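Local coordinates for uncharacterized protein (Staphylococcus aureus, PDB 4YBV) that probably hydrolyses the thioester bond of acyl-CoA-type substrates as a hot dog fold thioesterase, at residues A[29-32]-A[33-36]; A[49-52]-A[53-57]. The protein carries 1 engineered substitution. All coordinates share one frame; numbering follows the deposited sequence.

Contact 1: residues A[29-32]-A[33-36]; sequences VTDK and VKAP. Engineered in segment 33-36: A35 (natural residue Gln).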
loop_
_atom_site.group_PDB
_atom_site.type_symbol
_atom_site.label_atom_id
_atom_site.label_comp_id
_atom_site.label_asym_id
_atom_site.label_seq_id
_atom_site.Cartn_x
_atom_site.Cartn_y
_atom_site.Cartn_z
ATOM N N VAL A 29 23.926 -8.049 5.913
ATOM C CA VAL A 29 23.565 -6.863 6.675
ATOM C C VAL A 29 24.861 -6.236 7.152
ATOM O O VAL A 29 25.475 -6.731 8.106
ATOM C CB VAL A 29 22.658 -7.206 7.853
ATOM C CG1 VAL A 29 22.343 -5.942 8.678
ATOM C CG2 VAL A 29 21.395 -7.860 7.357
ATOM N N THR A 30 25.291 -5.172 6.470
ATOM C CA THR A 30 26.549 -4.491 6.787
ATOM C C THR A 30 26.270 -3.055 7.230
ATOM O O THR A 30 25.144 -2.592 7.094
ATOM C CB THR A 30 27.504 -4.501 5.571
ATOM O OG1 THR A 30 26.939 -3.736 4.498
ATOM C CG2 THR A 30 27.730 -5.936 5.084
ATOM N N ASP A 31 27.280 -2.368 7.786
ATOM C CA ASP A 31 27.131 -0.982 8.232
ATOM C C ASP A 31 26.579 -0.130 7.100
ATOM O O ASP A 31 25.757 0.743 7.335
ATOM C CB ASP A 31 28.468 -0.387 8.717
ATOM C CG ASP A 31 28.965 -1.012 10.023
ATOM O OD1 ASP A 31 28.145 -1.328 10.918
ATOM O OD2 ASP A 31 30.192 -1.195 10.145
ATOM N N LYS A 32 27.050 -0.398 5.879
ATOM C CA LYS A 32 26.616 0.281 4.653
ATOM C C LYS A 32 25.104 0.353 4.414
ATOM O O LYS A 32 24.640 1.320 3.810
ATOM C CB LYS A 32 27.243 -0.391 3.410
ATOM C CG LYS A 32 28.453 0.349 2.848
ATOM C CD LYS A 32 29.221 -0.500 1.827
ATOM C CE LYS A 32 28.405 -0.828 0.601
ATOM N NZ LYS A 32 29.151 -1.785 -0.273
ATOM N N VAL A 33 24.354 -0.667 4.846
ATOM C CA VAL A 33 22.904 -0.728 4.593
ATOM C C VAL A 33 22.092 -0.628 5.885
ATOM O O VAL A 33 20.874 -0.862 5.889
ATOM C CB VAL A 33 22.510 -2.044 3.836
ATOM C CG1 VAL A 33 23.028 -2.021 2.438
ATOM C CG2 VAL A 33 23.039 -3.269 4.557
ATOM N N LYS A 34 22.738 -0.277 6.995
ATOM C CA LYS A 34 21.994 -0.096 8.228
ATOM C C LYS A 34 21.346 1.313 8.277
ATOM O O LYS A 34 21.784 2.218 7.609
ATOM C CB LYS A 34 22.903 -0.293 9.452
ATOM C CG LYS A 34 23.387 -1.700 9.617
ATOM C CD LYS A 34 24.182 -1.885 10.917
ATOM C CE LYS A 34 24.607 -3.357 11.090
ATOM N NZ LYS A 34 25.189 -3.584 12.454
ATOM N N ALA A 35 20.396 1.472 9.166
ATOM C CA ALA A 35 19.845 2.724 9.531
ATOM C C ALA A 35 20.881 3.135 10.603
ATOM O O ALA A 35 21.596 2.310 11.072
ATOM C CB ALA A 35 18.486 2.569 10.146
ATOM N N PRO A 36 20.921 4.386 11.028
ATOM C CA PRO A 36 21.906 4.784 12.044
ATOM C C PRO A 36 21.743 4.138 13.434
ATOM O O PRO A 36 22.689 4.149 14.208
ATOM C CB PRO A 36 21.721 6.299 12.132
ATOM C CG PRO A 36 21.174 6.679 10.802
ATOM C CD PRO A 36 20.257 5.554 10.432
#
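V33 tucks in against T30 in a short 3-10 turn on the loop that leads from strand 22-28 to helix 42-60 of the hot dog fold. The turn is closed by two successive i-to-i+3 backbone bonds: V33 N donates to T30 O at 3.1 Å, and K34 N to D31 O at 3.2 Å.

The packed side belongs to V33 and the base of K34. In V33, chi1 of -69° puts CG1 opposite the carbonyl carbon, leaving CG2 between N and the carbonyl carbon, against T30: it lies 3.4 Å from T30 O and 3.9 Å from T30 OG1. V29 flanks the same methyl through its CA. K34 comes closer still to that carbonyl, its CG 3.2 Å from T30 O. L40 packs on both valines and F11 on V33, which buries this face.

The other side is looser. D31 and K32 are exposed, and the far end of K34 runs on extended past the turn; its side chain crosses that of V29 at about a right angle, with K34 CE 4.2 Å from V29 CG1. K32 turns its ammonium to T10 O, while K34 NZ has a weak hydrogen bond to K82 O; H6 of the second subunit packs on D31 and K34. Opposite charges lie near each other here without forming a salt bridge: D31 OD1 stays 4.0 Å from K34 NZ.

Contact 2: residues A[49-52]-A[53-57]; sequences GETA and CSLGS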
loop_
_atom_site.group_PDB
_atom_site.type_symbol
_atom_site.label_atom_id
_atom_site.label_comp_id
_atom_site.label_asym_id
_atom_site.label_seq_id
_atom_site.Cartn_x
_atom_site.Cartn_y
_atom_site.Cartn_z
ATOM N N GLY A 49 13.678 -6.458 -2.145
ATOM C CA GLY A 49 12.388 -6.938 -2.662
ATOM C C GLY A 49 12.029 -6.507 -4.085
ATOM O O GLY A 49 11.607 -7.330 -4.953
ATOM N N GLU A 50 12.182 -5.208 -4.359
ATOM C CA GLU A 50 11.884 -4.702 -5.698
ATOM C C GLU A 50 12.816 -5.333 -6.734
ATOM O O GLU A 50 12.371 -5.687 -7.846
ATOM C CB GLU A 50 11.972 -3.167 -5.780
ATOM C CG GLU A 50 11.605 -2.671 -7.179
ATOM C CD GLU A 50 11.056 -1.238 -7.226
ATOM O OE1 GLU A 50 10.748 -0.647 -6.172
ATOM O OE2 GLU A 50 10.944 -0.690 -8.339
ATOM N N THR A 51 14.091 -5.493 -6.361
ATOM C CA THR A 51 15.044 -6.200 -7.231
ATOM C C THR A 51 14.534 -7.623 -7.534
ATOM O O THR A 51 14.558 -8.077 -8.680
ATOM C CB THR A 51 16.442 -6.276 -6.599
ATOM O OG1 THR A 51 16.916 -4.932 -6.332
ATOM C CG2 THR A 51 17.411 -7.000 -7.537
ATOM N N ALA A 52 14.047 -8.301 -6.499
ATOM C CA ALA A 52 13.609 -9.692 -6.655
ATOM C C ALA A 52 12.450 -9.769 -7.626
ATOM O O ALA A 52 12.461 -10.613 -8.542
ATOM C CB ALA A 52 13.249 -10.320 -5.287
ATOM N N CYS A 53 11.438 -8.896 -7.506
ATOM C CA CYS A 53 10.364 -9.146 -8.458
ATOM C C CYS A 53 10.623 -8.527 -9.844
ATOM O O CYS A 53 10.070 -8.995 -10.838
ATOM C CB CYS A 53 8.997 -8.730 -7.918
ATOM S SG CYS A 53 8.838 -7.257 -7.040
ATOM N N SER A 54 11.504 -7.539 -9.932
ATOM C CA SER A 54 12.020 -7.095 -11.233
ATOM C C SER A 54 12.745 -8.246 -12.008
ATOM O O SER A 54 12.457 -8.509 -13.195
ATOM C CB SER A 54 12.968 -5.899 -11.019
ATOM O OG SER A 54 13.472 -5.397 -12.244
ATOM N N LEU A 55 13.677 -8.924 -11.326
ATOM C CA LEU A 55 14.331 -10.105 -11.891
ATOM C C LEU A 55 13.310 -11.184 -12.285
ATOM O O LEU A 55 13.400 -11.760 -13.370
ATOM C CB LEU A 55 15.338 -10.672 -10.903
ATOM C CG LEU A 55 16.543 -9.769 -10.664
ATOM C CD1 LEU A 55 17.366 -10.256 -9.503
ATOM C CD2 LEU A 55 17.404 -9.625 -11.913
ATOM N N GLY A 56 12.349 -11.452 -11.404
ATOM C CA GLY A 56 11.314 -12.439 -11.705
ATOM C C GLY A 56 10.519 -12.142 -12.963
ATOM O O GLY A 56 10.373 -13.003 -13.862
ATOM N N SER A 57 10.005 -10.919 -13.046
ATOM C CA SER A 57 9.195 -10.565 -14.184
ATOM C C SER A 57 10.041 -10.579 -15.456
ATOM O O SER A 57 9.554 -10.997 -16.523
ATOM C CB SER A 57 8.523 -9.204 -13.986
ATOM O OG SER A 57 7.439 -9.327 -13.089
#
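The backbone N atoms of C53, S54, L55 and G56 bond back to the O atoms of G49, E50, T51 and A52, respectively, in consecutive i-to-i+4 steps, a regular alpha-helical run in helix 42-60, the long helix around which the hot dog sheet wraps. C53 comes first: its N reaches G49 O at 3.0 Å, while chi1 of 41° swings the sulfur back toward the preceding turn, where C53 SG lies 3.5 Å from G49 O. W102 and I104 of strand 99-107 pack on this cysteine.

S54 N donates to E50 O at 2.9 Å, and S54 CB also rests against that oxygen. The carboxylate of E50 leads elsewhere, to H77 of the second subunit through OE1.

L55 follows with the straightest bond of the four, N to T51 O, its N-H...O angle 175°. L55 CG is 3.3 Å from T51 O. Its side chain lies beside that of T51, both pointing the same way. T51 OG1 stands beside the backbone N (chi1 -58°), which leaves CG2 anti to N and facing L55, 3.8 Å from L55 CD1, while OG1 bonds A47 O and H41 of the second subunit. I25 of strand 22-28 packs on T51, A52 and L55.

G56 N closes on A52 O at 3.0 Å. S57 then carries the helix on through its bond to C53 O, and its OG is hydrogen-bonded to both H100 ND1 and W102 NE1.

In the fold
From the N terminus the chain runs through strands 14-19 and 22-28 before contact 1 folds the following loop into its 3-10 turn; contact 2 comes later, within helix 42-60. The two are in series, neither nested nor crossed, and each is a local contact in one continuous piece of chain. Their centres lie 22 Å apart and their nearest atoms about 11 Å, so they do not touch. Contact 1 shapes the way from the sheet to the helix at the edge of the chain, whereas contact 2 lies near its centre, where the helix packs on strands 22-28, 67-77 and 99-107. Both also meet the second subunit.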